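Aromatic amino acid exporter YddG (Starkeya novella, PDB 5I20) exports amino acids of many kinds, including threonine, methionine, lysine and glutamate, across the bacterial inner membrane. Local coordinates at residues G77-Y82 against A158-W163; S18-L22 against L250-L255; A29-L34 against E200-P205. One frame throughout, in Å; residues are numbered along the deposited sequence.

Followed from the N terminus, the chain enters contact 2 at residues 18-22, contact 3 at 29-34 and contact 1 at 77-82, then meets the partners in reverse order: 158-163, 200-205 and 250-255. The three loops are therefore nested without crossing, contact 1 innermost and contact 2 outermost. Each contact joins the N-terminal EamA region to the C-terminal one. Contact 1 pairs two transmembrane helices, contact 2, across the chain's centre from contact 1, sets the segment after helix 3-17 against helix 246-258, and contact 3 fastens the start of helix 32-53 to a periplasmic loop. Contacts 1 and 3 touch directly, Phe80 CD1 lying 3.5 Å from Phe33 CZ; contact 2 stands apart from both.

Contact 1 (G77-Y82 against A158-W163); sequences GYHFFY and ACAVIW. With OLC ((2R)-2,3-dihydroxypropyl (9Z)-octadec-9-enoate), chain G.
Tyr78 and Trp163 lie side by side and point the same way, between two almost exactly antiparallel helices whose local axes approach to 8.0 Å. Their rings meet obliquely, with planes at 50°: Trp163 CE3 sits over one face of the phenol, 3.5 Å from Tyr78 CE1. Tyr78 reaches this place with CG wedged between its backbone N and carbonyl carbon (chi1 87°), which brings the ring against Trp163.

Sulfur makes the second kind of contact. Cys159 SG lies at the edge of the Tyr78 ring, near its plane, and obliquely beside the Tyr82 ring, approaching Tyr82 CB to 3.6 Å. It is thus lodged between two tyrosines one helical turn apart.

The rest is mostly aliphatic on aromatic. The Ala158 methyl makes a CH-pi contact over the face of the Phe81 ring, 4.2 Å from CB to the ring centroid. Ile162 crosses Phe81 at about a right angle and brings CD1 to 3.6 Å from Phe81 CD2, while its other branch, CG2, lies against the backbone of Tyr78, 3.7 Å from Tyr78 N and close to Gly77.

A monoolein chain passes the same side chains, crossing one face of Trp163 with C10 and one face of Tyr82 with C15. Trp163 also stacks on Trp228 and meets Trp101 edge to face, an aromatic lining consistent with the central cavity. Helix 32-53 flanks helix 65-88 through Thr36 and Phe33, and helix 101-108 lies against Ala160 and Val161 of helix 150-169.

Contact 2 (S18-L22 against L250-L255); sequences STLAL and LSTLLL
The carbonyl oxygen of Ser18 is approached by Ser251 and Leu254 of helix 246-258. Ser251 OG donates a weak hydrogen bond to Ser18 O over 3.3 Å, and Ser251 CA adds a CA-H...O contact to the same oxygen at the same distance, bent to 135° at the hydrogen. Leu254 CD1 comes up as an apolar neighbour, 3.6 Å from Ser18 O. The hydroxyl of Ser251 is brought to bear because OG stands anti to the backbone N (chi1 -177°); there it also presses against the Ala21 methyl, 3.4 Å from OG to CB.

Ser18 uses its own hydroxyl differently. OG hydrogen-bonds to Ile14 O, one turn back in helix 3-17, and turns its flank to Leu250 CB at 3.6 Å.

Around this polar centre the contact is a leucine surface. Leu254 reaches across with CD1 to Thr19 CG2, 3.8 Å away, while Thr19 OG1 is held by Leu16 O. Farther along, Leu255 sends CD2 alongside Leu22, 4.1 Å from Leu22 CA, and has CD1 near the Ala21 methyl.

The chemistry is that of close but lightly bonded transmembrane segments. Where helix 3-17 gives way to helix 20-27, small serines stand where the CA atoms of Ser18 and Ser251 come to 4.5 Å, consistent with the close approach, and a backbone carbonyl there finds a weak partner across the interface, flanked by a leucine methyl.

Contact 3 (A29-L34 against E200-P205); sequences AVPPFL and EPSVWP
Glu200, the residue at which the chain leaves helix 181-199, reaches over Pro31 to the start of helix 32-53. Its CB is directed at that segment, and CG then rests on the proline ring, 3.4 Å from Pro31 CB. Here the chain bends at chi2, swinging the carboxylate past Pro31 to the first turn of the helix. CD settles 3.7 Å from Phe33 CB. OE1 lies at the edge of the Phe33 ring, near its plane and next to CD2; ring and carboxylate planes stand 66° apart. OE2 ends the run by accepting a hydrogen bond from Phe33 N, 3.0 Å long, with 158° at the hydrogen and the donor above the carboxylate plane. Pro32 CD touches OE2 as well, but the proline nitrogen has no hydrogen to give.

Farther along, the loop runs on past Pro31 and Leu34. An inverse gamma turn centred on Ser202, closed by Val203 N to Pro201 O, bends the loop, and beyond it Val203 O meets Pro31 CD at 3.4 Å. Leu34 sets CD2 squarely over the five-membered ring of Trp204, 3.9 Å from the centroid and 5° off the normal, a CH-pi contact. At the far end Val30 CG2 packs on Pro205.

Helix 65-88 closes in on Phe33, where Phe83 meets its ring edge to face. Pro31, at the N-cap, has no polar side chain to accept a first-turn N-H; Glu200, 167 positions beyond Phe33, takes the N-H of Phe33 instead. One hydrogen bond backed by apolar contacts thus joins the periplasmic loop to the helix start. A carboxylate at a helix N terminus would also be expected to be stabilised as the anion by the helix dipole.

Contact 1 (G77-Y82 against A158-W163)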
ATOM      1  N   GLY A  77     -10.315   3.869  -5.997  1.00 50.39           N
ATOM      2  CA  GLY A  77     -10.423   5.112  -5.256  1.00 46.00           C
ATOM      3  C   GLY A  77      -9.095   5.709  -4.824  1.00 45.54           C
ATOM      4  O   GLY A  77      -8.789   6.851  -5.158  1.00 42.28           O
ATOM      5  N   TYR A  78      -8.298   4.944  -4.086  1.00 48.75           N
ATOM      6  CA  TYR A  78      -7.061   5.485  -3.538  1.00 47.39           C
ATOM      7  C   TYR A  78      -6.031   5.711  -4.644  1.00 42.46           C
ATOM      8  O   TYR A  78      -5.166   6.576  -4.523  1.00 45.46           O
ATOM      9  CB  TYR A  78      -6.504   4.566  -2.438  1.00 44.10           C
ATOM     10  CG  TYR A  78      -5.614   3.443  -2.917  1.00 44.72           C
ATOM     11  CD1 TYR A  78      -6.152   2.225  -3.310  1.00 44.42           C
ATOM     12  CD2 TYR A  78      -4.234   3.593  -2.952  1.00 40.04           C
ATOM     13  CE1 TYR A  78      -5.342   1.195  -3.740  1.00 45.62           C
ATOM     14  CE2 TYR A  78      -3.417   2.572  -3.383  1.00 40.06           C
ATOM     15  CZ  TYR A  78      -3.975   1.373  -3.772  1.00 47.66           C
ATOM     16  OH  TYR A  78      -3.163   0.351  -4.201  1.00 53.61           O
ATOM     17  N   HIS A  79      -6.142   4.945  -5.727  1.00 42.44           N
ATOM     18  CA  HIS A  79      -5.304   5.148  -6.909  1.00 47.59           C
ATOM     19  C   HIS A  79      -5.583   6.483  -7.598  1.00 44.16           C
ATOM     20  O   HIS A  79      -4.661   7.226  -7.928  1.00 47.35           O
ATOM     21  CB  HIS A  79      -5.513   4.013  -7.910  1.00 55.46           C
ATOM     22  CG  HIS A  79      -4.478   2.937  -7.831  1.00 60.42           C
ATOM     23  ND1 HIS A  79      -4.612   1.833  -7.017  1.00 65.12           N
ATOM     24  CD2 HIS A  79      -3.292   2.794  -8.469  1.00 65.40           C
ATOM     25  CE1 HIS A  79      -3.552   1.057  -7.155  1.00 67.29           C
ATOM     26  NE2 HIS A  79      -2.737   1.616  -8.031  1.00 69.09           N
ATOM     27  N   PHE A  80      -6.861   6.772  -7.820  1.00 44.92           N
ATOM     28  CA  PHE A  80      -7.280   7.984  -8.520  1.00 50.28           C
ATOM     29  C   PHE A  80      -6.874   9.250  -7.772  1.00 51.58           C
ATOM     30  O   PHE A  80      -6.423  10.220  -8.378  1.00 45.82           O
ATOM     31  CB  PHE A  80      -8.796   7.969  -8.734  1.00 50.28           C
ATOM     32  CG  PHE A  80      -9.338   9.223  -9.363  1.00 57.56           C
ATOM     33  CD1 PHE A  80      -9.310   9.389 -10.737  1.00 58.59           C
ATOM     34  CD2 PHE A  80      -9.889  10.229  -8.583  1.00 59.85           C
ATOM     35  CE1 PHE A  80      -9.813  10.539 -11.323  1.00 60.97           C
ATOM     36  CE2 PHE A  80     -10.393  11.380  -9.161  1.00 60.35           C
ATOM     37  CZ  PHE A  80     -10.356  11.535 -10.532  1.00 60.42           C
ATOM     38  N   PHE A  81      -7.042   9.237  -6.453  1.00 53.55           N
ATOM     39  CA  PHE A  81      -6.758  10.416  -5.642  1.00 50.71           C
ATOM     40  C   PHE A  81      -5.262  10.611  -5.428  1.00 47.72           C
ATOM     41  O   PHE A  81      -4.794  11.736  -5.262  1.00 49.93           O
ATOM     42  CB  PHE A  81      -7.480  10.328  -4.297  1.00 46.01           C
ATOM     43  CG  PHE A  81      -8.929  10.719  -4.366  1.00 47.60           C
ATOM     44  CD1 PHE A  81      -9.300  12.054  -4.357  1.00 46.04           C
ATOM     45  CD2 PHE A  81      -9.918   9.754  -4.452  1.00 45.18           C
ATOM     46  CE1 PHE A  81     -10.631  12.416  -4.426  1.00 47.95           C
ATOM     47  CE2 PHE A  81     -11.250  10.112  -4.521  1.00 44.93           C
ATOM     48  CZ  PHE A  81     -11.606  11.442  -4.507  1.00 46.08           C
ATOM     49  N   TYR A  82      -4.506   9.520  -5.441  1.00 47.01           N
ATOM     50  CA  TYR A  82      -3.064   9.633  -5.296  1.00 53.25           C
ATOM     51  C   TYR A  82      -2.435  10.163  -6.583  1.00 54.48           C
ATOM     52  O   TYR A  82      -1.478  10.938  -6.541  1.00 58.57           O
ATOM     53  CB  TYR A  82      -2.445   8.292  -4.912  1.00 51.81           C
ATOM     54  CG  TYR A  82      -0.986   8.413  -4.552  1.00 56.80           C
ATOM     55  CD1 TYR A  82      -0.583   9.192  -3.474  1.00 59.12           C
ATOM     56  CD2 TYR A  82      -0.009   7.762  -5.292  1.00 60.26           C
ATOM     57  CE1 TYR A  82       0.752   9.315  -3.141  1.00 65.54           C
ATOM     58  CE2 TYR A  82       1.328   7.877  -4.967  1.00 64.45           C
ATOM     59  CZ  TYR A  82       1.703   8.655  -3.891  1.00 65.71           C
ATOM     60  OH  TYR A  82       3.033   8.774  -3.565  1.00 70.16           O
ATOM     61  N   ALA A 158      -7.007  12.000   1.043  1.00 42.66           N
ATOM     62  CA  ALA A 158      -8.157  11.204   0.616  1.00 44.17           C
ATOM     63  C   ALA A 158      -7.715   9.791   0.265  1.00 41.76           C
ATOM     64  O   ALA A 158      -8.379   8.812   0.605  1.00 46.34           O
ATOM     65  CB  ALA A 158      -8.852  11.858  -0.575  1.00 39.99           C
ATOM     66  N   CYS A 159      -6.586   9.708  -0.428  1.00 41.83           N
ATOM     67  CA  CYS A 159      -5.953   8.445  -0.780  1.00 38.96           C
ATOM     68  C   CYS A 159      -5.671   7.598   0.456  1.00 40.38           C
ATOM     69  O   CYS A 159      -5.973   6.403   0.488  1.00 44.57           O
ATOM     70  CB  CYS A 159      -4.657   8.722  -1.548  1.00 41.51           C
ATOM     71  SG  CYS A 159      -3.495   7.360  -1.609  1.00 53.22           S
ATOM     72  N   ALA A 160      -5.099   8.230   1.475  1.00 41.71           N
ATOM     73  CA  ALA A 160      -4.746   7.547   2.717  1.00 37.62           C
ATOM     74  C   ALA A 160      -5.972   6.984   3.427  1.00 39.29           C
ATOM     75  O   ALA A 160      -5.950   5.851   3.912  1.00 39.76           O
ATOM     76  CB  ALA A 160      -3.990   8.492   3.643  1.00 34.53           C
ATOM     77  N   VAL A 161      -7.038   7.779   3.485  1.00 38.78           N
ATOM     78  CA  VAL A 161      -8.265   7.378   4.168  1.00 39.04           C
ATOM     79  C   VAL A 161      -8.979   6.243   3.437  1.00 36.42           C
ATOM     80  O   VAL A 161      -9.428   5.279   4.058  1.00 44.46           O
ATOM     81  CB  VAL A 161      -9.237   8.567   4.316  1.00 43.96           C
ATOM     82  CG1 VAL A 161     -10.570   8.104   4.889  1.00 49.35           C
ATOM     83  CG2 VAL A 161      -8.626   9.644   5.188  1.00 43.79           C
ATOM     84  N   ILE A 162      -9.080   6.361   2.117  1.00 39.87           N
ATOM     85  CA  ILE A 162      -9.763   5.357   1.309  1.00 41.08           C
ATOM     86  C   ILE A 162      -9.068   3.998   1.416  1.00 44.78           C
ATOM     87  O   ILE A 162      -9.721   2.968   1.603  1.00 45.08           O
ATOM     88  CB  ILE A 162      -9.848   5.793  -0.167  1.00 38.51           C
ATOM     89  CG1 ILE A 162     -10.791   6.990  -0.301  1.00 41.41           C
ATOM     90  CG2 ILE A 162     -10.335   4.654  -1.046  1.00 37.88           C
ATOM     91  CD1 ILE A 162     -10.831   7.594  -1.690  1.00 43.78           C
ATOM     92  N   TRP A 163      -7.744   3.999   1.319  1.00 42.38           N
ATOM     93  CA  TRP A 163      -6.974   2.766   1.451  1.00 37.87           C
ATOM     94  C   TRP A 163      -7.060   2.196   2.866  1.00 39.69           C
ATOM     95  O   TRP A 163      -7.155   0.982   3.048  1.00 40.91           O
ATOM     96  CB  TRP A 163      -5.511   3.003   1.069  1.00 35.48           C
ATOM     97  CG  TRP A 163      -4.634   1.824   1.363  1.00 38.96           C
ATOM     98  CD1 TRP A 163      -3.720   1.713   2.370  1.00 37.37           C
ATOM     99  CD2 TRP A 163      -4.601   0.580   0.653  1.00 40.88           C
ATOM    100  NE1 TRP A 163      -3.113   0.481   2.325  1.00 44.24           N
ATOM    101  CE2 TRP A 163      -3.637  -0.234   1.281  1.00 44.77           C
ATOM    102  CE3 TRP A 163      -5.290   0.077  -0.455  1.00 36.58           C
ATOM    103  CZ2 TRP A 163      -3.346  -1.525   0.838  1.00 42.25           C
ATOM    104  CZ3 TRP A 163      -4.999  -1.201  -0.895  1.00 37.12           C
ATOM    105  CH2 TRP A 163      -4.035  -1.989  -0.250  1.00 37.04           C
TER
HETATM  106  C10 OLC G 301      -0.493   0.939  -0.234  1.00 36.01           C
HETATM  107  C9  OLC G 301      -0.208  -0.239  -1.100  1.00 40.57           C
HETATM  108  C11 OLC G 301      -1.219   2.104  -0.811  1.00 36.53           C
HETATM  109  C8  OLC G 301      -0.624  -0.233  -2.530  1.00 38.74           C
HETATM  110  C16 OLC G 301       2.382   5.608  -1.374  1.00 60.24           C
HETATM  111  C12 OLC G 301      -0.797   3.354  -0.117  1.00 44.11           C
HETATM  112  C7  OLC G 301       0.540   0.065  -3.411  1.00 49.90           C
HETATM  113  C15 OLC G 301       0.975   5.763  -1.849  1.00 57.38           C
HETATM  114  C13 OLC G 301      -0.961   4.513  -1.042  1.00 50.32           C
HETATM  115  C6  OLC G 301       0.111   0.023  -4.840  1.00 57.95           C
HETATM  116  C14 OLC G 301       0.032   5.573  -0.708  1.00 54.38           C
HETATM  117  C5  OLC G 301       0.382   1.339  -5.486  1.00 64.58           C
HETATM  118  C4  OLC G 301       0.345   1.195  -6.971  1.00 66.13           C
HETATM  119  C3  OLC G 301       0.813   2.459  -7.611  1.00 66.59           C
HETATM  120  C2  OLC G 301       0.971   2.245  -9.079  1.00 70.57           C

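Contact 2 (S18-L22 against L250-L255)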
ATOM      1  N   SER A  18       7.520  -2.638  -0.846  1.00 43.83           N
ATOM      2  CA  SER A  18       8.818  -2.016  -0.609  1.00 45.03           C
ATOM      3  C   SER A  18       9.659  -1.948  -1.886  1.00 46.96           C
ATOM      4  O   SER A  18      10.589  -1.144  -1.977  1.00 46.22           O
ATOM      5  CB  SER A  18       9.590  -2.776   0.477  1.00 49.23           C
ATOM      6  OG  SER A  18       8.859  -2.831   1.691  1.00 54.14           O
ATOM      7  N   THR A  19       9.335  -2.791  -2.867  1.00 43.26           N
ATOM      8  CA  THR A  19      10.116  -2.856  -4.106  1.00 45.15           C
ATOM      9  C   THR A  19       9.638  -1.869  -5.175  1.00 44.50           C
ATOM     10  O   THR A  19      10.213  -1.805  -6.261  1.00 49.02           O
ATOM     11  CB  THR A  19      10.094  -4.278  -4.724  1.00 46.95           C
ATOM     12  OG1 THR A  19       8.793  -4.555  -5.264  1.00 45.32           O
ATOM     13  CG2 THR A  19      10.452  -5.333  -3.687  1.00 44.41           C
ATOM     14  N   LEU A  20       8.593  -1.105  -4.865  1.00 43.19           N
ATOM     15  CA  LEU A  20       7.985  -0.185  -5.828  1.00 45.70           C
ATOM     16  C   LEU A  20       8.952   0.852  -6.389  1.00 52.20           C
ATOM     17  O   LEU A  20       9.002   1.073  -7.602  1.00 55.27           O
ATOM     18  CB  LEU A  20       6.796   0.535  -5.190  1.00 49.88           C
ATOM     19  CG  LEU A  20       5.510  -0.280  -5.069  1.00 56.90           C
ATOM     20  CD1 LEU A  20       4.419   0.529  -4.386  1.00 56.05           C
ATOM     21  CD2 LEU A  20       5.061  -0.746  -6.442  1.00 61.03           C
ATOM     22  N   ALA A  21       9.714   1.492  -5.505  1.00 52.36           N
ATOM     23  CA  ALA A  21      10.634   2.553  -5.907  1.00 53.25           C
ATOM     24  C   ALA A  21      11.735   2.029  -6.830  1.00 56.31           C
ATOM     25  O   ALA A  21      12.312   2.783  -7.609  1.00 63.35           O
ATOM     26  CB  ALA A  21      11.245   3.214  -4.683  1.00 43.23           C
ATOM     27  N   LEU A  22      12.015   0.735  -6.737  1.00 61.11           N
ATOM     28  CA  LEU A  22      13.055   0.112  -7.546  1.00 61.98           C
ATOM     29  C   LEU A  22      12.629   0.003  -9.008  1.00 68.49           C
ATOM     30  O   LEU A  22      13.449   0.144  -9.913  1.00 71.75           O
ATOM     31  CB  LEU A  22      13.399  -1.272  -6.992  1.00 58.72           C
ATOM     32  CG  LEU A  22      14.877  -1.604  -6.777  1.00 61.57           C
ATOM     33  CD1 LEU A  22      15.030  -3.032  -6.270  1.00 63.33           C
ATOM     34  CD2 LEU A  22      15.685  -1.396  -8.049  1.00 60.51           C
ATOM     35  N   LEU A 250      12.494  -0.247   4.199  1.00 38.30           N
ATOM     36  CA  LEU A 250      12.946  -1.344   3.359  1.00 41.44           C
ATOM     37  C   LEU A 250      13.146  -0.866   1.924  1.00 42.71           C
ATOM     38  O   LEU A 250      14.065  -1.310   1.239  1.00 40.71           O
ATOM     39  CB  LEU A 250      11.949  -2.505   3.409  1.00 46.37           C
ATOM     40  CG  LEU A 250      11.935  -3.310   4.713  1.00 48.15           C
ATOM     41  CD1 LEU A 250      10.788  -4.303   4.727  1.00 52.99           C
ATOM     42  CD2 LEU A 250      13.264  -4.028   4.918  1.00 42.70           C
ATOM     43  N   SER A 251      12.287   0.050   1.482  1.00 38.99           N
ATOM     44  CA  SER A 251      12.389   0.614   0.139  1.00 45.57           C
ATOM     45  C   SER A 251      13.726   1.321  -0.056  1.00 40.43           C
ATOM     46  O   SER A 251      14.412   1.110  -1.056  1.00 41.50           O
ATOM     47  CB  SER A 251      11.236   1.585  -0.124  1.00 43.12           C
ATOM     48  OG  SER A 251      11.272   2.092  -1.446  1.00 47.47           O
ATOM     49  N   THR A 252      14.097   2.148   0.916  1.00 42.92           N
ATOM     50  CA  THR A 252      15.361   2.871   0.866  1.00 42.07           C
ATOM     51  C   THR A 252      16.551   1.919   0.961  1.00 49.74           C
ATOM     52  O   THR A 252      17.556   2.103   0.273  1.00 53.68           O
ATOM     53  CB  THR A 252      15.452   3.914   1.992  1.00 43.63           C
ATOM     54  OG1 THR A 252      14.315   4.784   1.929  1.00 44.51           O
ATOM     55  CG2 THR A 252      16.724   4.735   1.861  1.00 41.99           C
ATOM     56  N   LEU A 253      16.434   0.903   1.812  1.00 47.05           N
ATOM     57  CA  LEU A 253      17.478  -0.114   1.932  1.00 49.79           C
ATOM     58  C   LEU A 253      17.716  -0.831   0.602  1.00 45.29           C
ATOM     59  O   LEU A 253      18.847  -1.190   0.280  1.00 45.36           O
ATOM     60  CB  LEU A 253      17.123  -1.136   3.018  1.00 48.71           C
ATOM     61  CG  LEU A 253      17.230  -0.699   4.483  1.00 52.68           C
ATOM     62  CD1 LEU A 253      16.688  -1.779   5.410  1.00 53.81           C
ATOM     63  CD2 LEU A 253      18.669  -0.369   4.839  1.00 55.97           C
ATOM     64  N   LEU A 254      16.650  -1.038  -0.166  1.00 43.41           N
ATOM     65  CA  LEU A 254      16.766  -1.700  -1.462  1.00 49.46           C
ATOM     66  C   LEU A 254      17.542  -0.838  -2.446  1.00 48.64           C
ATOM     67  O   LEU A 254      18.417  -1.330  -3.156  1.00 49.38           O
ATOM     68  CB  LEU A 254      15.388  -2.032  -2.033  1.00 55.22           C
ATOM     69  CG  LEU A 254      14.724  -3.310  -1.520  1.00 63.14           C
ATOM     70  CD1 LEU A 254      13.343  -3.476  -2.140  1.00 64.53           C
ATOM     71  CD2 LEU A 254      15.598  -4.519  -1.819  1.00 63.83           C
ATOM     72  N   LEU A 255      17.210   0.449  -2.480  1.00 47.66           N
ATOM     73  CA  LEU A 255      17.885   1.400  -3.353  1.00 46.04           C
ATOM     74  C   LEU A 255      19.364   1.540  -2.999  1.00 54.62           C
ATOM     75  O   LEU A 255      20.209   1.666  -3.888  1.00 51.99           O
ATOM     76  CB  LEU A 255      17.200   2.765  -3.286  1.00 47.82           C
ATOM     77  CG  LEU A 255      15.738   2.809  -3.735  1.00 47.70           C
ATOM     78  CD1 LEU A 255      15.189   4.219  -3.617  1.00 43.61           C
ATOM     79  CD2 LEU A 255      15.603   2.293  -5.161  1.00 46.39           C
TER

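Contact 3 (A29-L34 against E200-P205)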
ATOM      1  N   ALA A  29       8.559   7.219 -18.897  1.00105.03           N
ATOM      2  CA  ALA A  29       7.568   8.274 -19.058  1.00 98.34           C
ATOM      3  C   ALA A  29       6.163   7.701 -19.193  1.00 93.37           C
ATOM      4  O   ALA A  29       5.251   8.383 -19.661  1.00 94.07           O
ATOM      5  CB  ALA A  29       7.907   9.135 -20.262  1.00 98.39           C
ATOM      6  N   VAL A  30       5.993   6.446 -18.787  1.00 87.89           N
ATOM      7  CA  VAL A  30       4.684   5.806 -18.837  1.00 80.04           C
ATOM      8  C   VAL A  30       3.770   6.367 -17.753  1.00 73.74           C
ATOM      9  O   VAL A  30       4.062   6.242 -16.564  1.00 70.43           O
ATOM     10  CB  VAL A  30       4.782   4.280 -18.671  1.00 76.84           C
ATOM     11  CG1 VAL A  30       3.390   3.665 -18.636  1.00 71.16           C
ATOM     12  CG2 VAL A  30       5.622   3.675 -19.790  1.00 77.80           C
ATOM     13  N   PRO A  31       2.657   6.987 -18.171  1.00 72.00           N
ATOM     14  CA  PRO A  31       1.695   7.647 -17.280  1.00 70.86           C
ATOM     15  C   PRO A  31       0.978   6.666 -16.344  1.00 74.45           C
ATOM     16  O   PRO A  31       0.825   5.495 -16.695  1.00 77.79           O
ATOM     17  CB  PRO A  31       0.715   8.301 -18.258  1.00 67.35           C
ATOM     18  CG  PRO A  31       0.822   7.499 -19.506  1.00 68.57           C
ATOM     19  CD  PRO A  31       2.252   7.071 -19.585  1.00 72.99           C
ATOM     20  N   PRO A  32       0.536   7.145 -15.168  1.00 74.26           N
ATOM     21  CA  PRO A  32       0.057   6.290 -14.070  1.00 72.59           C
ATOM     22  C   PRO A  32      -1.168   5.423 -14.377  1.00 67.87           C
ATOM     23  O   PRO A  32      -1.189   4.260 -13.973  1.00 65.46           O
ATOM     24  CB  PRO A  32      -0.282   7.304 -12.968  1.00 73.45           C
ATOM     25  CG  PRO A  32      -0.532   8.580 -13.688  1.00 74.03           C
ATOM     26  CD  PRO A  32       0.447   8.575 -14.820  1.00 72.32           C
ATOM     27  N   PHE A  33      -2.170   5.974 -15.053  1.00 64.80           N
ATOM     28  CA  PHE A  33      -3.410   5.236 -15.283  1.00 66.78           C
ATOM     29  C   PHE A  33      -3.228   4.074 -16.252  1.00 69.55           C
ATOM     30  O   PHE A  33      -3.777   2.991 -16.040  1.00 68.86           O
ATOM     31  CB  PHE A  33      -4.507   6.171 -15.790  1.00 70.83           C
ATOM     32  CG  PHE A  33      -5.262   6.861 -14.696  1.00 75.73           C
ATOM     33  CD1 PHE A  33      -6.020   6.127 -13.796  1.00 76.40           C
ATOM     34  CD2 PHE A  33      -5.218   8.239 -14.565  1.00 77.91           C
ATOM     35  CE1 PHE A  33      -6.718   6.755 -12.784  1.00 77.18           C
ATOM     36  CE2 PHE A  33      -5.917   8.873 -13.553  1.00 78.24           C
ATOM     37  CZ  PHE A  33      -6.667   8.130 -12.662  1.00 77.52           C
ATOM     38  N   LEU A  34      -2.467   4.302 -17.316  1.00 68.61           N
ATOM     39  CA  LEU A  34      -2.151   3.235 -18.256  1.00 64.86           C
ATOM     40  C   LEU A  34      -1.321   2.161 -17.566  1.00 60.13           C
ATOM     41  O   LEU A  34      -1.528   0.969 -17.783  1.00 63.19           O
ATOM     42  CB  LEU A  34      -1.401   3.776 -19.472  1.00 62.67           C
ATOM     43  CG  LEU A  34      -1.082   2.734 -20.548  1.00 62.85           C
ATOM     44  CD1 LEU A  34      -2.367   2.181 -21.151  1.00 61.56           C
ATOM     45  CD2 LEU A  34      -0.186   3.319 -21.624  1.00 67.44           C
ATOM     46  N   GLU A 200      -5.063  10.986 -20.467  1.00 98.15           N
ATOM     47  CA  GLU A 200      -3.669  10.551 -20.519  1.00 92.83           C
ATOM     48  C   GLU A 200      -3.004  10.695 -21.886  1.00 91.02           C
ATOM     49  O   GLU A 200      -3.638  10.490 -22.924  1.00 91.97           O
ATOM     50  CB  GLU A 200      -3.572   9.092 -20.072  1.00 92.37           C
ATOM     51  CG  GLU A 200      -2.501   8.803 -19.054  1.00 92.48           C
ATOM     52  CD  GLU A 200      -2.960   9.007 -17.624  1.00 92.00           C
ATOM     53  OE1 GLU A 200      -3.992   9.680 -17.417  1.00 94.97           O
ATOM     54  OE2 GLU A 200      -2.290   8.487 -16.705  1.00 88.99           O
ATOM     55  N   PRO A 201      -1.709  11.052 -21.884  1.00 86.83           N
ATOM     56  CA  PRO A 201      -0.877  10.998 -23.090  1.00 86.55           C
ATOM     57  C   PRO A 201      -0.538   9.553 -23.438  1.00 85.38           C
ATOM     58  O   PRO A 201      -0.195   8.774 -22.546  1.00 85.41           O
ATOM     59  CB  PRO A 201       0.373  11.785 -22.692  1.00 86.68           C
ATOM     60  CG  PRO A 201       0.445  11.638 -21.210  1.00 82.70           C
ATOM     61  CD  PRO A 201      -0.981  11.620 -20.736  1.00 82.22           C
ATOM     62  N   SER A 202      -0.632   9.202 -24.716  1.00 83.74           N
ATOM     63  CA  SER A 202      -0.448   7.821 -25.149  1.00 81.39           C
ATOM     64  C   SER A 202       1.022   7.410 -25.208  1.00 78.30           C
ATOM     65  O   SER A 202       1.603   7.307 -26.286  1.00 82.64           O
ATOM     66  CB  SER A 202      -1.103   7.614 -26.516  1.00 82.82           C
ATOM     67  OG  SER A 202      -0.971   6.272 -26.952  1.00 85.74           O
ATOM     68  N   VAL A 203       1.617   7.171 -24.045  1.00 76.24           N
ATOM     69  CA  VAL A 203       2.995   6.700 -23.979  1.00 77.95           C
ATOM     70  C   VAL A 203       3.038   5.272 -23.443  1.00 78.46           C
ATOM     71  O   VAL A 203       2.855   5.038 -22.247  1.00 73.59           O
ATOM     72  CB  VAL A 203       3.871   7.612 -23.096  1.00 77.00           C
ATOM     73  CG1 VAL A 203       5.301   7.093 -23.045  1.00 73.43           C
ATOM     74  CG2 VAL A 203       3.838   9.039 -23.619  1.00 80.63           C
ATOM     75  N   TRP A 204       3.275   4.320 -24.340  1.00 78.86           N
ATOM     76  CA  TRP A 204       3.292   2.907 -23.985  1.00 74.45           C
ATOM     77  C   TRP A 204       4.696   2.446 -23.604  1.00 76.92           C
ATOM     78  O   TRP A 204       5.682   3.055 -24.015  1.00 82.65           O
ATOM     79  CB  TRP A 204       2.748   2.071 -25.145  1.00 73.22           C
ATOM     80  CG  TRP A 204       1.251   2.100 -25.242  1.00 72.32           C
ATOM     81  CD1 TRP A 204       0.480   3.120 -25.717  1.00 72.49           C
ATOM     82  CD2 TRP A 204       0.346   1.059 -24.854  1.00 71.42           C
ATOM     83  NE1 TRP A 204      -0.850   2.779 -25.648  1.00 72.45           N
ATOM     84  CE2 TRP A 204      -0.958   1.519 -25.122  1.00 71.56           C
ATOM     85  CE3 TRP A 204       0.512  -0.217 -24.307  1.00 71.47           C
ATOM     86  CZ2 TRP A 204      -2.090   0.749 -24.861  1.00 71.52           C
ATOM     87  CZ3 TRP A 204      -0.613  -0.980 -24.047  1.00 72.95           C
ATOM     88  CH2 TRP A 204      -1.897  -0.495 -24.325  1.00 71.17           C
ATOM     89  N   PRO A 205       4.789   1.375 -22.798  1.00 75.03           N
ATOM     90  CA  PRO A 205       6.092   0.805 -22.431  1.00 73.09           C
ATOM     91  C   PRO A 205       6.873   0.332 -23.651  1.00 74.04           C
ATOM     92  O   PRO A 205       6.296  -0.293 -24.539  1.00 75.31           O
ATOM     93  CB  PRO A 205       5.720  -0.379 -21.534  1.00 70.90           C
ATOM     94  CG  PRO A 205       4.380  -0.035 -20.988  1.00 69.86           C
ATOM     95  CD  PRO A 205       3.680   0.719 -22.081  1.00 72.73           C
TER